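Local coordinates for protein Ara h 8 allergen isoform (Arachis hypogaea, PDB 6V8M) that binds several molecules of the fluorescent probe 8-anilino-1-naphthalene sulfonate and, as a PR-10 allergen of the Bet v 1 family, possibly binds plant hormones such as abscisic acid, at residues F6-T11 against D134-S139; T23-D28 against I74-Y79; V53-A58 against T64-H69. All coordinates share one frame; numbering follows the deposited sequence.

Contact 1 (F6-T11 against D134-S139); sequences FEEEST and DVKQKS. With 2AN (8-anilino-1-naphthalene sulfonate), chain C; 2AN (8-anilino-1-naphthalene sulfonate), chain D; 2AN (8-anilino-1-naphthalene sulfonate), chain E.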
loop_
_atom_site.group_PDB
_atom_site.type_symbol
_atom_site.label_atom_id
_atom_site.label_comp_id
_atom_site.label_asym_id
_atom_site.label_seq_id
_atom_site.Cartn_x
_atom_site.Cartn_y
_atom_site.Cartn_z
ATOM N N PHE A 6 3.076 -4.667 -13.176
ATOM C CA PHE A 6 3.734 -5.819 -12.531
ATOM C C PHE A 6 2.666 -6.590 -11.781
ATOM O O PHE A 6 1.869 -5.979 -11.072
ATOM C CB PHE A 6 4.861 -5.395 -11.582
ATOM C CG PHE A 6 5.941 -4.606 -12.255
ATOM C CD1 PHE A 6 7.005 -5.237 -12.873
ATOM C CD2 PHE A 6 5.870 -3.219 -12.292
ATOM C CE1 PHE A 6 7.983 -4.489 -13.502
ATOM C CE2 PHE A 6 6.838 -2.481 -12.947
ATOM C CZ PHE A 6 7.892 -3.123 -13.545
ATOM N N GLU A 7 2.614 -7.903 -11.989
ATOM C CA GLU A 7 1.637 -8.774 -11.278
ATOM C C GLU A 7 2.425 -9.810 -10.480
ATOM O O GLU A 7 3.318 -10.474 -11.070
ATOM C CB GLU A 7 0.659 -9.427 -12.259
ATOM C CG GLU A 7 -0.303 -8.431 -12.881
ATOM C CD GLU A 7 -1.327 -9.004 -13.841
ATOM O OE1 GLU A 7 -1.930 -10.038 -13.506
ATOM O OE2 GLU A 7 -1.510 -8.413 -14.927
ATOM N N GLU A 8 2.098 -9.990 -9.205
ATOM C CA GLU A 8 2.828 -10.958 -8.360
ATOM C C GLU A 8 1.882 -11.634 -7.387
ATOM O O GLU A 8 0.865 -11.034 -7.011
ATOM C CB GLU A 8 3.952 -10.294 -7.579
ATOM C CG GLU A 8 4.979 -9.685 -8.492
ATOM C CD GLU A 8 6.312 -9.438 -7.828
ATOM O OE1 GLU A 8 6.882 -8.366 -8.076
ATOM O OE2 GLU A 8 6.765 -10.324 -7.081
ATOM N N GLU A 9 2.207 -12.878 -7.057
ATOM C CA GLU A 9 1.510 -13.602 -5.960
ATOM C C GLU A 9 2.511 -13.938 -4.860
ATOM O O GLU A 9 3.675 -14.229 -5.169
ATOM C CB GLU A 9 0.839 -14.863 -6.481
ATOM C CG GLU A 9 -0.030 -14.611 -7.697
ATOM C CD GLU A 9 -0.882 -15.790 -8.130
ATOM O OE1 GLU A 9 -1.565 -15.666 -9.173
ATOM O OE2 GLU A 9 -0.844 -16.839 -7.436
ATOM N N SER A 10 2.034 -13.956 -3.630
ATOM C CA SER A 10 2.798 -14.400 -2.447
ATOM C C SER A 10 1.807 -15.027 -1.468
ATOM O O SER A 10 0.618 -15.190 -1.841
ATOM C CB SER A 10 3.595 -13.256 -1.842
ATOM O OG SER A 10 2.771 -12.123 -1.588
ATOM N N THR A 11 2.302 -15.462 -0.320
ATOM C CA THR A 11 1.463 -16.131 0.699
ATOM C C THR A 11 1.813 -15.567 2.065
ATOM O O THR A 11 2.887 -14.932 2.223
ATOM C CB THR A 11 1.627 -17.654 0.667
ATOM O OG1 THR A 11 2.948 -17.956 1.112
ATOM C CG2 THR A 11 1.432 -18.246 -0.713
ATOM N N ASP A 134 12.356 0.677 -4.711
ATOM C CA ASP A 134 11.996 1.494 -3.526
ATOM C C ASP A 134 10.492 1.329 -3.239
ATOM O O ASP A 134 10.132 1.134 -2.063
ATOM C CB ASP A 134 12.384 2.948 -3.724
ATOM C CG ASP A 134 12.080 3.761 -2.479
ATOM O OD1 ASP A 134 12.771 3.520 -1.467
ATOM O OD2 ASP A 134 11.122 4.570 -2.521
ATOM N N VAL A 135 9.642 1.374 -4.271
ATOM C CA VAL A 135 8.170 1.272 -4.085
ATOM C C VAL A 135 7.846 -0.154 -3.633
ATOM O O VAL A 135 6.997 -0.323 -2.760
ATOM C CB VAL A 135 7.433 1.681 -5.364
ATOM C CG1 VAL A 135 5.961 1.322 -5.276
ATOM C CG2 VAL A 135 7.662 3.164 -5.665
ATOM N N LYS A 136 8.534 -1.152 -4.178
ATOM C CA LYS A 136 8.285 -2.557 -3.764
ATOM C C LYS A 136 8.724 -2.740 -2.312
ATOM O O LYS A 136 7.968 -3.335 -1.554
ATOM C CB LYS A 136 8.968 -3.527 -4.719
ATOM C CG LYS A 136 8.683 -4.986 -4.458
ATOM C CD LYS A 136 9.058 -5.844 -5.664
ATOM C CE LYS A 136 8.394 -7.205 -5.714
ATOM N NZ LYS A 136 9.024 -7.967 -6.819
ATOM N N GLN A 137 9.861 -2.159 -1.915
ATOM C CA GLN A 137 10.387 -2.333 -0.538
ATOM C C GLN A 137 9.449 -1.688 0.473
ATOM O O GLN A 137 9.222 -2.309 1.527
ATOM C CB GLN A 137 11.804 -1.772 -0.371
ATOM C CG GLN A 137 12.864 -2.825 -0.599
ATOM C CD GLN A 137 14.056 -2.727 0.322
ATOM O OE1 GLN A 137 14.824 -1.764 0.276
ATOM N NE2 GLN A 137 14.278 -3.780 1.104
ATOM N N LYS A 138 8.929 -0.504 0.182
ATOM C CA LYS A 138 7.956 0.184 1.075
ATOM C C LYS A 138 6.660 -0.620 1.169
ATOM O O LYS A 138 6.125 -0.767 2.274
ATOM C CB LYS A 138 7.721 1.622 0.615
ATOM C CG LYS A 138 8.929 2.521 0.857
ATOM C CD LYS A 138 8.701 3.902 0.299
ATOM C CE LYS A 138 9.644 4.936 0.873
ATOM N NZ LYS A 138 11.029 4.744 0.418
ATOM N N SER A 139 6.152 -1.111 0.045
ATOM C CA SER A 139 4.883 -1.869 -0.001
ATOM C C SER A 139 5.029 -3.132 0.827
ATOM O O SER A 139 4.150 -3.420 1.679
ATOM C CB SER A 139 4.538 -2.207 -1.438
ATOM O OG SER A 139 4.324 -1.033 -2.180
HETATM C C1 2AN C . 3.173 -5.630 -3.439
HETATM C C2 2AN C . 2.405 -4.500 -3.478
HETATM C C3 2AN C . 1.556 -4.150 -2.419
HETATM C C4 2AN C . 1.479 -4.958 -1.337
HETATM C C5 2AN C . 2.253 -6.139 -1.243
HETATM C C6 2AN C . 2.141 -6.949 -0.093
HETATM C C7 2AN C . 2.841 -8.082 0.046
HETATM C C8 2AN C . 3.720 -8.487 -0.966
HETATM N N 2AN C . 3.997 -5.957 -4.555
HETATM S S 2AN C . 5.047 -8.426 -3.228
HETATM C C9 2AN C . 3.871 -7.746 -2.105
HETATM C C10 2AN C . 3.134 -6.518 -2.305
HETATM C C11 2AN C . 4.669 -5.102 -5.445
HETATM C C12 2AN C . 4.993 -3.802 -5.080
HETATM C C13 2AN C . 5.639 -2.970 -5.976
HETATM C C14 2AN C . 5.991 -3.418 -7.228
HETATM C C15 2AN C . 5.690 -4.712 -7.592
HETATM C C16 2AN C . 5.028 -5.552 -6.712
HETATM O O1 2AN C . 6.023 -7.435 -3.520
HETATM O O2 2AN C . 4.311 -8.735 -4.512
HETATM O O3 2AN C . 5.516 -9.635 -2.624
HETATM C C1 2AN D . 9.211 2.493 5.087
HETATM C C2 2AN D . 8.092 1.804 4.740
HETATM C C3 2AN D . 7.015 2.440 4.117
HETATM C C4 2AN D . 7.054 3.771 3.887
HETATM C C5 2AN D . 8.189 4.535 4.229
HETATM C C6 2AN D . 8.215 5.914 3.937
HETATM C C7 2AN D . 9.301 6.655 4.228
HETATM C C8 2AN D . 10.441 6.067 4.805
HETATM N N 2AN D . 10.244 1.825 5.741
HETATM S S 2AN D . 11.989 4.120 5.814
HETATM C C9 2AN D . 10.459 4.742 5.147
HETATM C C10 2AN D . 9.321 3.907 4.839
HETATM C C11 2AN D . 10.718 0.527 5.516
HETATM C C12 2AN D . 10.606 -0.096 4.278
HETATM C C13 2AN D . 11.110 -1.376 4.100
HETATM C C14 2AN D . 11.728 -2.028 5.141
HETATM C C15 2AN D . 11.847 -1.412 6.369
HETATM C C16 2AN D . 11.337 -0.139 6.568
HETATM O O1 2AN D . 12.402 3.069 4.929
HETATM O O2 2AN D . 12.890 5.205 5.992
HETATM O O3 2AN D . 11.675 3.527 7.214
HETATM C C1 2AN E . 5.327 6.118 -0.160
HETATM C C2 2AN E . 6.132 6.605 -1.152
HETATM C C3 2AN E . 6.426 5.850 -2.289
HETATM C C4 2AN E . 5.998 4.569 -2.362
HETATM C C5 2AN E . 5.167 4.010 -1.366
HETATM C C6 2AN E . 4.704 2.683 -1.500
HETATM C C7 2AN E . 3.924 2.119 -0.575
HETATM C C8 2AN E . 3.492 2.855 0.534
HETATM N N 2AN E . 5.125 6.854 1.017
HETATM S S 2AN E . 3.137 4.963 2.078
HETATM C C9 2AN E . 3.945 4.126 0.746
HETATM C C10 2AN E . 4.800 4.775 -0.218
HETATM C C11 2AN E . 5.824 7.996 1.461
HETATM C C12 2AN E . 5.121 8.858 2.295
HETATM C C13 2AN E . 5.708 10.035 2.730
HETATM C C14 2AN E . 6.994 10.352 2.360
HETATM C C15 2AN E . 7.702 9.502 1.541
HETATM C C16 2AN E . 7.125 8.326 1.089
HETATM O O1 2AN E . 2.686 6.212 1.539
HETATM O O2 2AN E . 2.106 4.108 2.589
HETATM O O3 2AN E . 4.158 5.269 3.188
#
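Glu8, on outer strand 3-12, and Lys136, on the long C-terminal helix 129-152, reach for each other from opposite directions across the gap between sheet and helix that forms the ligand pocket of the Bet v 1 fold. The lysine runs out as an extended rod, its CG anti to the backbone N (chi1 -175°), which carries NZ to the strand. There it meets Glu8 OE1 on the syn lone pair, in a salt bridge modelled at 2.5 Å, a value short enough to be read with caution. One probe molecule (chain C) sits beside this bridge. Its anilino carbon C13 lies 3.6 Å from Lys136 CB, while its sulfonate oxygen O2 comes within 3.5 Å of Glu8 CB. Lys136 CE, not NZ, nears sulfonate O1 (3.2 Å), yet the ammonium would probably temper the anions' closeness. Lys138 leaves the helix in another direction, its aliphatic chain between the probes of chains D and E and its ammonium salt-bridged to Asp134 and Glu60. Ser139 turns toward the pocket, CB packing 3.7 Å from naphthalene C3 of chain C, and its OG donates to Val135 O at 2.8 Å, from the face of that carbonyl opposite to Ser139 N.

Contact 2 (T23-D28 against I74-Y79); sequences TVVDGD and IDEATY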
loop_
_atom_site.group_PDB
_atom_site.type_symbol
_atom_site.label_atom_id
_atom_site.label_comp_id
_atom_site.label_asym_id
_atom_site.label_seq_id
_atom_site.Cartn_x
_atom_site.Cartn_y
_atom_site.Cartn_z
ATOM N N THR A 23 -4.364 -5.153 7.774
ATOM C CA THR A 23 -3.660 -4.413 6.700
ATOM C C THR A 23 -4.554 -3.321 6.101
ATOM O O THR A 23 -4.014 -2.288 5.663
ATOM C CB THR A 23 -3.134 -5.336 5.604
ATOM O OG1 THR A 23 -4.198 -6.102 5.035
ATOM C CG2 THR A 23 -2.082 -6.284 6.125
ATOM N N VAL A 24 -5.862 -3.518 6.044
ATOM C CA VAL A 24 -6.720 -2.575 5.286
ATOM C C VAL A 24 -7.663 -1.873 6.258
ATOM O O VAL A 24 -7.632 -0.641 6.311
ATOM C CB VAL A 24 -7.467 -3.309 4.165
ATOM C CG1 VAL A 24 -8.453 -2.388 3.484
ATOM C CG2 VAL A 24 -6.484 -3.906 3.173
ATOM N N VAL A 25 -8.475 -2.616 6.999
ATOM C CA VAL A 25 -9.537 -1.977 7.829
ATOM C C VAL A 25 -8.869 -1.148 8.935
ATOM O O VAL A 25 -9.275 0.004 9.103
ATOM C CB VAL A 25 -10.534 -3.019 8.356
ATOM C CG1 VAL A 25 -11.628 -2.404 9.212
ATOM C CG2 VAL A 25 -11.143 -3.807 7.203
ATOM N N ASP A 26 -7.819 -1.669 9.577
ATOM C CA ASP A 26 -7.091 -1.009 10.696
ATOM C C ASP A 26 -5.729 -0.464 10.237
ATOM O O ASP A 26 -4.952 0.033 11.092
ATOM C CB ASP A 26 -6.882 -1.985 11.859
ATOM C CG ASP A 26 -8.184 -2.461 12.501
ATOM O OD1 ASP A 26 -9.215 -1.779 12.313
ATOM O OD2 ASP A 26 -8.160 -3.509 13.193
ATOM N N GLY A 27 -5.437 -0.505 8.939
ATOM C CA GLY A 27 -4.120 -0.130 8.404
ATOM C C GLY A 27 -3.774 1.318 8.703
ATOM O O GLY A 27 -2.618 1.565 8.992
ATOM N N ASP A 28 -4.744 2.233 8.687
ATOM C CA ASP A 28 -4.446 3.671 8.929
ATOM C C ASP A 28 -3.951 3.878 10.358
ATOM O O ASP A 28 -3.040 4.690 10.546
ATOM C CB ASP A 28 -5.656 4.561 8.639
ATOM C CG ASP A 28 -6.013 4.603 7.168
ATOM O OD1 ASP A 28 -5.194 4.143 6.351
ATOM O OD2 ASP A 28 -7.129 5.047 6.854
ATOM N N ILE A 74 -12.697 -0.987 -2.248
ATOM C CA ILE A 74 -12.483 -1.697 -0.966
ATOM C C ILE A 74 -13.693 -2.591 -0.708
ATOM O O ILE A 74 -14.834 -2.102 -0.852
ATOM C CB ILE A 74 -12.191 -0.714 0.180
ATOM C CG1 ILE A 74 -11.924 -1.464 1.484
ATOM C CG2 ILE A 74 -13.290 0.334 0.350
ATOM C CD1 ILE A 74 -11.412 -0.565 2.594
ATOM N N ASP A 75 -13.438 -3.865 -0.416
ATOM C CA ASP A 75 -14.522 -4.847 -0.193
ATOM C C ASP A 75 -14.031 -5.908 0.788
ATOM O O ASP A 75 -13.156 -6.708 0.408
ATOM C CB ASP A 75 -15.031 -5.438 -1.510
ATOM C CG ASP A 75 -16.276 -6.291 -1.305
ATOM O OD1 ASP A 75 -17.349 -5.734 -1.035
ATOM O OD2 ASP A 75 -16.135 -7.508 -1.286
ATOM N N GLU A 76 -14.639 -5.931 1.971
ATOM C CA GLU A 76 -14.278 -6.880 3.043
ATOM C C GLU A 76 -14.534 -8.320 2.595
ATOM O O GLU A 76 -13.685 -9.142 2.868
ATOM C CB GLU A 76 -15.043 -6.599 4.333
ATOM C CG GLU A 76 -14.331 -5.581 5.197
ATOM C CD GLU A 76 -14.953 -5.323 6.557
ATOM O OE1 GLU A 76 -14.652 -4.263 7.141
ATOM O OE2 GLU A 76 -15.742 -6.182 7.026
ATOM N N ALA A 77 -15.643 -8.631 1.933
ATOM C CA ALA A 77 -16.022 -10.037 1.675
ATOM C C ALA A 77 -15.036 -10.667 0.695
ATOM O O ALA A 77 -14.748 -11.892 0.829
ATOM C CB ALA A 77 -17.406 -10.152 1.132
ATOM N N THR A 78 -14.516 -9.876 -0.240
ATOM C CA THR A 78 -13.573 -10.368 -1.279
ATOM C C THR A 78 -12.123 -10.055 -0.880
ATOM O O THR A 78 -11.230 -10.381 -1.655
ATOM C CB THR A 78 -13.910 -9.794 -2.660
ATOM O OG1 THR A 78 -13.773 -8.367 -2.616
ATOM C CG2 THR A 78 -15.288 -10.199 -3.133
ATOM N N TYR A 79 -11.884 -9.422 0.269
ATOM C CA TYR A 79 -10.514 -9.097 0.736
ATOM C C TYR A 79 -9.793 -8.237 -0.307
ATOM O O TYR A 79 -8.608 -8.408 -0.567
ATOM C CB TYR A 79 -9.719 -10.366 1.011
ATOM C CG TYR A 79 -10.427 -11.386 1.854
ATOM C CD1 TYR A 79 -10.874 -11.103 3.123
ATOM C CD2 TYR A 79 -10.648 -12.660 1.365
ATOM C CE1 TYR A 79 -11.523 -12.062 3.889
ATOM C CE2 TYR A 79 -11.274 -13.633 2.123
ATOM C CZ TYR A 79 -11.697 -13.344 3.400
ATOM O OH TYR A 79 -12.318 -14.334 4.120
#
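Val24, near the end of helix 16-25, and Ile74, near the end of strand 64-75, make the tight half of this contact, which in the Bet v 1 fold sets the first of the two short helices against the last turn of that strand's path. The side chains run antiparallel alongside one another, and Val24 CG1 comes to 3.6 Å from Ile74 CD1. Ile74 is stretched out fully, with chi1 -178° and chi2 171°, and this extension projects CD1 to the helix. Tyr81 of strand 80-86 touches both residues and widens the apolar patch.

The other half is more open to solvent and less well matched. Val25 and Glu76, both exposed, stand roughly perpendicular, so that Val25 CG2, a methyl, lies 3.5 Å from the carboxylate oxygen Glu76 OE1 without any polar bond between them. Phe20 lies against both from the helix side. Beyond Glu76 the chain turns by its own means. Asp75 OD2 accepts from Thr78 N at 3.1 Å, an Asx motif that braces the type I turn from Glu76 to Tyr79, and also from Thr78 OG1 at 2.8 Å, the two donors arriving from opposite faces of the carboxylate plane. No hydrogen bond or salt bridge joins the two segments, so their mutual fit rests on van der Waals packing, while the polar bonding of the turn is local.

Contact 3 (V53-A58 against T64-H69); sequences VKKVTA and TSYVLH. With 2AN (8-anilino-1-naphthalene sulfonate), chain E; 2AN (8-anilino-1-naphthalene sulfonate), chain G; 2AN (8-anilino-1-naphthalene sulfonate), chain F.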
loop_
_atom_site.group_PDB
_atom_site.type_symbol
_atom_site.label_atom_id
_atom_site.label_comp_id
_atom_site.label_asym_id
_atom_site.label_seq_id
_atom_site.Cartn_x
_atom_site.Cartn_y
_atom_site.Cartn_z
ATOM N N VAL A 53 -9.527 10.040 0.320
ATOM C CA VAL A 53 -8.155 10.561 0.080
ATOM C C VAL A 53 -7.447 10.672 1.418
ATOM O O VAL A 53 -8.021 11.259 2.347
ATOM C CB VAL A 53 -8.178 11.900 -0.677
ATOM C CG1 VAL A 53 -6.766 12.443 -0.879
ATOM C CG2 VAL A 53 -8.882 11.705 -2.013
ATOM N N LYS A 54 -6.231 10.147 1.475
ATOM C CA LYS A 54 -5.410 10.185 2.694
ATOM C C LYS A 54 -4.108 10.917 2.416
ATOM O O LYS A 54 -3.534 10.815 1.311
ATOM C CB LYS A 54 -5.038 8.791 3.205
ATOM C CG LYS A 54 -6.138 7.747 3.105
ATOM C CD LYS A 54 -5.678 6.389 3.579
ATOM C CE LYS A 54 -6.695 5.300 3.338
ATOM N NZ LYS A 54 -6.151 3.968 3.711
ATOM N N LYS A 55 -3.611 11.551 3.449
ATOM C CA LYS A 55 -2.275 12.174 3.415
ATOM C C LYS A 55 -1.372 11.323 4.304
ATOM O O LYS A 55 -1.669 11.192 5.511
ATOM C CB LYS A 55 -2.350 13.608 3.900
ATOM C CG LYS A 55 -1.050 14.378 3.791
ATOM C CD LYS A 55 -1.165 15.752 4.424
ATOM C CE LYS A 55 0.102 16.538 4.185
ATOM N NZ LYS A 55 0.279 17.631 5.169
ATOM N N VAL A 56 -0.296 10.813 3.736
ATOM C CA VAL A 56 0.665 9.998 4.511
ATOM C C VAL A 56 1.933 10.817 4.700
ATOM O O VAL A 56 2.562 11.155 3.713
ATOM C CB VAL A 56 0.991 8.644 3.870
ATOM C CG1 VAL A 56 2.013 7.948 4.744
ATOM C CG2 VAL A 56 -0.223 7.768 3.604
ATOM N N THR A 57 2.281 11.106 5.942
ATOM C CA THR A 57 3.472 11.911 6.299
ATOM C C THR A 57 4.552 10.990 6.873
ATOM O O THR A 57 4.257 10.228 7.790
ATOM C CB THR A 57 3.120 13.048 7.270
ATOM O OG1 THR A 57 2.165 13.887 6.608
ATOM C CG2 THR A 57 4.337 13.865 7.630
ATOM N N ALA A 58 5.786 11.137 6.394
ATOM C CA ALA A 58 6.910 10.297 6.837
ATOM C C ALA A 58 8.162 11.138 7.030
ATOM O O ALA A 58 8.316 12.169 6.336
ATOM C CB ALA A 58 7.139 9.175 5.851
ATOM N N THR A 64 10.832 15.788 6.797
ATOM C CA THR A 64 9.407 15.370 6.723
ATOM C C THR A 64 8.904 15.596 5.297
ATOM O O THR A 64 9.185 16.652 4.739
ATOM C CB THR A 64 8.585 16.132 7.765
ATOM O OG1 THR A 64 9.213 15.866 9.023
ATOM C CG2 THR A 64 7.132 15.724 7.818
ATOM N N SER A 65 8.198 14.629 4.720
ATOM C CA SER A 65 7.520 14.806 3.420
ATOM C C SER A 65 6.231 13.999 3.432
ATOM O O SER A 65 5.975 13.320 4.427
ATOM C CB SER A 65 8.443 14.473 2.264
ATOM O OG SER A 65 8.811 13.110 2.269
ATOM N N TYR A 66 5.404 14.156 2.405
ATOM C CA TYR A 66 4.109 13.440 2.360
ATOM C C TYR A 66 3.806 12.998 0.947
ATOM O O TYR A 66 4.323 13.539 -0.028
ATOM C CB TYR A 66 2.995 14.309 2.949
ATOM C CG TYR A 66 2.724 15.556 2.134
ATOM C CD1 TYR A 66 1.817 15.533 1.101
ATOM C CD2 TYR A 66 3.407 16.743 2.361
ATOM C CE1 TYR A 66 1.572 16.637 0.305
ATOM C CE2 TYR A 66 3.175 17.868 1.575
ATOM C CZ TYR A 66 2.247 17.816 0.548
ATOM O OH TYR A 66 2.004 18.885 -0.265
ATOM N N VAL A 67 2.924 12.008 0.866
ATOM C CA VAL A 67 2.281 11.574 -0.393
ATOM C C VAL A 67 0.780 11.462 -0.131
ATOM O O VAL A 67 0.373 11.416 1.040
ATOM C CB VAL A 67 2.864 10.259 -0.936
ATOM C CG1 VAL A 67 4.369 10.338 -1.109
ATOM C CG2 VAL A 67 2.481 9.098 -0.037
ATOM N N LEU A 68 -0.005 11.411 -1.199
ATOM C CA LEU A 68 -1.468 11.268 -1.108
ATOM C C LEU A 68 -1.845 9.877 -1.597
ATOM O O LEU A 68 -1.208 9.355 -2.538
ATOM C CB LEU A 68 -2.177 12.369 -1.905
ATOM C CG LEU A 68 -1.886 13.824 -1.488
ATOM C CD1 LEU A 68 -2.750 14.755 -2.314
ATOM C CD2 LEU A 68 -2.137 14.061 -0.009
ATOM N N HIS A 69 -2.817 9.272 -0.931
ATOM C CA HIS A 69 -3.407 7.981 -1.344
ATOM C C HIS A 69 -4.871 8.202 -1.684
ATOM O O HIS A 69 -5.535 8.936 -0.951
ATOM C CB HIS A 69 -3.386 6.954 -0.212
ATOM C CG HIS A 69 -2.081 6.365 0.119
ATOM N ND1 HIS A 69 -1.981 5.096 0.636
ATOM C CD2 HIS A 69 -0.833 6.893 0.110
ATOM C CE1 HIS A 69 -0.718 4.859 0.926
ATOM N NE2 HIS A 69 0.002 5.930 0.588
HETATM C C1 2AN E . 5.327 6.118 -0.160
HETATM C C2 2AN E . 6.132 6.605 -1.152
HETATM C C3 2AN E . 6.426 5.850 -2.289
HETATM C C4 2AN E . 5.998 4.569 -2.362
HETATM C C5 2AN E . 5.167 4.010 -1.366
HETATM C C6 2AN E . 4.704 2.683 -1.500
HETATM C C7 2AN E . 3.924 2.119 -0.575
HETATM C C8 2AN E . 3.492 2.855 0.534
HETATM N N 2AN E . 5.125 6.854 1.017
HETATM S S 2AN E . 3.137 4.963 2.078
HETATM C C9 2AN E . 3.945 4.126 0.746
HETATM C C10 2AN E . 4.800 4.775 -0.218
HETATM C C11 2AN E . 5.824 7.996 1.461
HETATM C C12 2AN E . 5.121 8.858 2.295
HETATM C C13 2AN E . 5.708 10.035 2.730
HETATM C C14 2AN E . 6.994 10.352 2.360
HETATM C C15 2AN E . 7.702 9.502 1.541
HETATM C C16 2AN E . 7.125 8.326 1.089
HETATM O O1 2AN E . 2.686 6.212 1.539
HETATM O O2 2AN E . 2.106 4.108 2.589
HETATM O O3 2AN E . 4.158 5.269 3.188
HETATM C C1 2AN G . -3.477 18.545 3.502
HETATM C C2 2AN G . -4.195 17.840 2.589
HETATM C C3 2AN G . -3.723 17.641 1.282
HETATM C C4 2AN G . -2.544 18.187 0.891
HETATM C C5 2AN G . -1.761 18.944 1.796
HETATM C C6 2AN G . -0.531 19.510 1.392
HETATM C C7 2AN G . 0.221 20.239 2.248
HETATM C C8 2AN G . -0.198 20.432 3.576
HETATM N N 2AN G . -3.957 18.758 4.811
HETATM S S 2AN G . -1.798 20.189 5.703
HETATM C C9 2AN G . -1.387 19.914 4.012
HETATM C C10 2AN G . -2.220 19.138 3.132
HETATM C C11 2AN G . -4.806 17.961 5.599
HETATM C C12 2AN G . -6.176 18.185 5.585
HETATM C C13 2AN G . -7.014 17.417 6.377
HETATM C C14 2AN G . -6.497 16.440 7.198
HETATM C C15 2AN G . -5.139 16.226 7.228
HETATM C C16 2AN G . -4.288 16.984 6.440
HETATM O O1 2AN G . -0.544 20.870 6.350
HETATM O O2 2AN G . -1.929 18.917 6.343
HETATM O O3 2AN G . -2.889 21.113 5.769
HETATM C C1 2AN F . -0.337 17.290 -5.883
HETATM C C2 2AN F . -1.369 17.474 -5.022
HETATM C C3 2AN F . -1.170 17.991 -3.738
HETATM C C4 2AN F . 0.080 18.308 -3.327
HETATM C C5 2AN F . 1.195 18.127 -4.173
HETATM C C6 2AN F . 2.487 18.461 -3.704
HETATM C C7 2AN F . 3.576 18.291 -4.476
HETATM C C8 2AN F . 3.444 17.784 -5.775
HETATM N N 2AN F . -0.651 16.724 -7.145
HETATM S S 2AN F . 2.228 16.849 -7.935
HETATM C C9 2AN F . 2.217 17.441 -6.277
HETATM C C10 2AN F . 1.020 17.601 -5.492
HETATM C C11 2AN F . -1.807 15.911 -7.322
HETATM C C12 2AN F . -2.970 16.426 -7.890
HETATM C C13 2AN F . -4.101 15.635 -8.023
HETATM C C14 2AN F . -4.097 14.331 -7.585
HETATM C C15 2AN F . -2.962 13.817 -7.000
HETATM C C16 2AN F . -1.826 14.599 -6.860
HETATM O O1 2AN F . 1.593 15.422 -7.924
HETATM O O2 2AN F . 3.595 16.745 -8.331
HETATM O O3 2AN F . 1.350 17.670 -8.709
HETATM O O HOH W 1 -3.886 3.386 1.268
#
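The hairpin of strands 53-59 and 64-75 forms part of the wall of the Bet v 1 pocket, one face lined with probe in the interior and the other carrying further probe molecules. Across it Val56 and Val67 form an antiparallel hydrogen-bonded pair, as do Lys54 with His69 and Ala58 with Ser65. Each of these pairs closes two backbone bonds, with Val56 N to Val67 O at 2.8 Å and 173° the straightest of the six.

On the face of Lys55, Thr57, Tyr66 and Leu68, the lysine lies diagonally over the tyrosine ring. Its CE stands 3.7 Å from the ring centroid in a CH-pi contact, and NZ, 4.5 Å from the same centroid, adds a cation-pi interaction. The ring is placed there by a chi1 of 65°, which sets Tyr66 CG between its backbone N and carbonyl carbon. Lys55 NZ goes on to donate to sulfonate oxygen O2 of the chain G probe at 2.8 Å, so one ammonium serves both an aromatic face and an anion. Near the turn, Thr57 CG2 and Thr64 CG2 are pressed to 3.4 Å, tighter than usual for methyls.

On the face of Lys54, Val56, Ala58, Ser65, Val67 and His69, the chain E probe packs its anilino ring against Ala58 and Val67. Val56 CG2 lies over one face of the His69 ring, toward its rim, while at the ring's edge His69 NE2 donates to O1 of the chain E sulfonate at 2.9 Å (158°). A water hydrogen-bonded to His69 ND1 (2.6 Å) also makes a weak bond with Lys54 NZ, whose main partner is Asp28.

The three contacts are spread round one sheet, their centres 18 to 20 Å apart; contacts 1 and 3 line the pocket, while contact 2 is set back from it. Contacts 1 and 3 lie on opposite sides of the chain's centre and do not touch, their nearest atoms being about 7 Å apart, yet both bind the chain E probe: the helix of contact 1 packs on its naphthalene, whereas contact 3 holds its sulfonate. In contact 2 the side chain of Val24 stays about 9 Å from a bound probe. It is tied to contact 3 directly, through the salt bridge between Asp28 OD1 and Lys54 NZ (2.8 Å), and through strand 64-75, which both share.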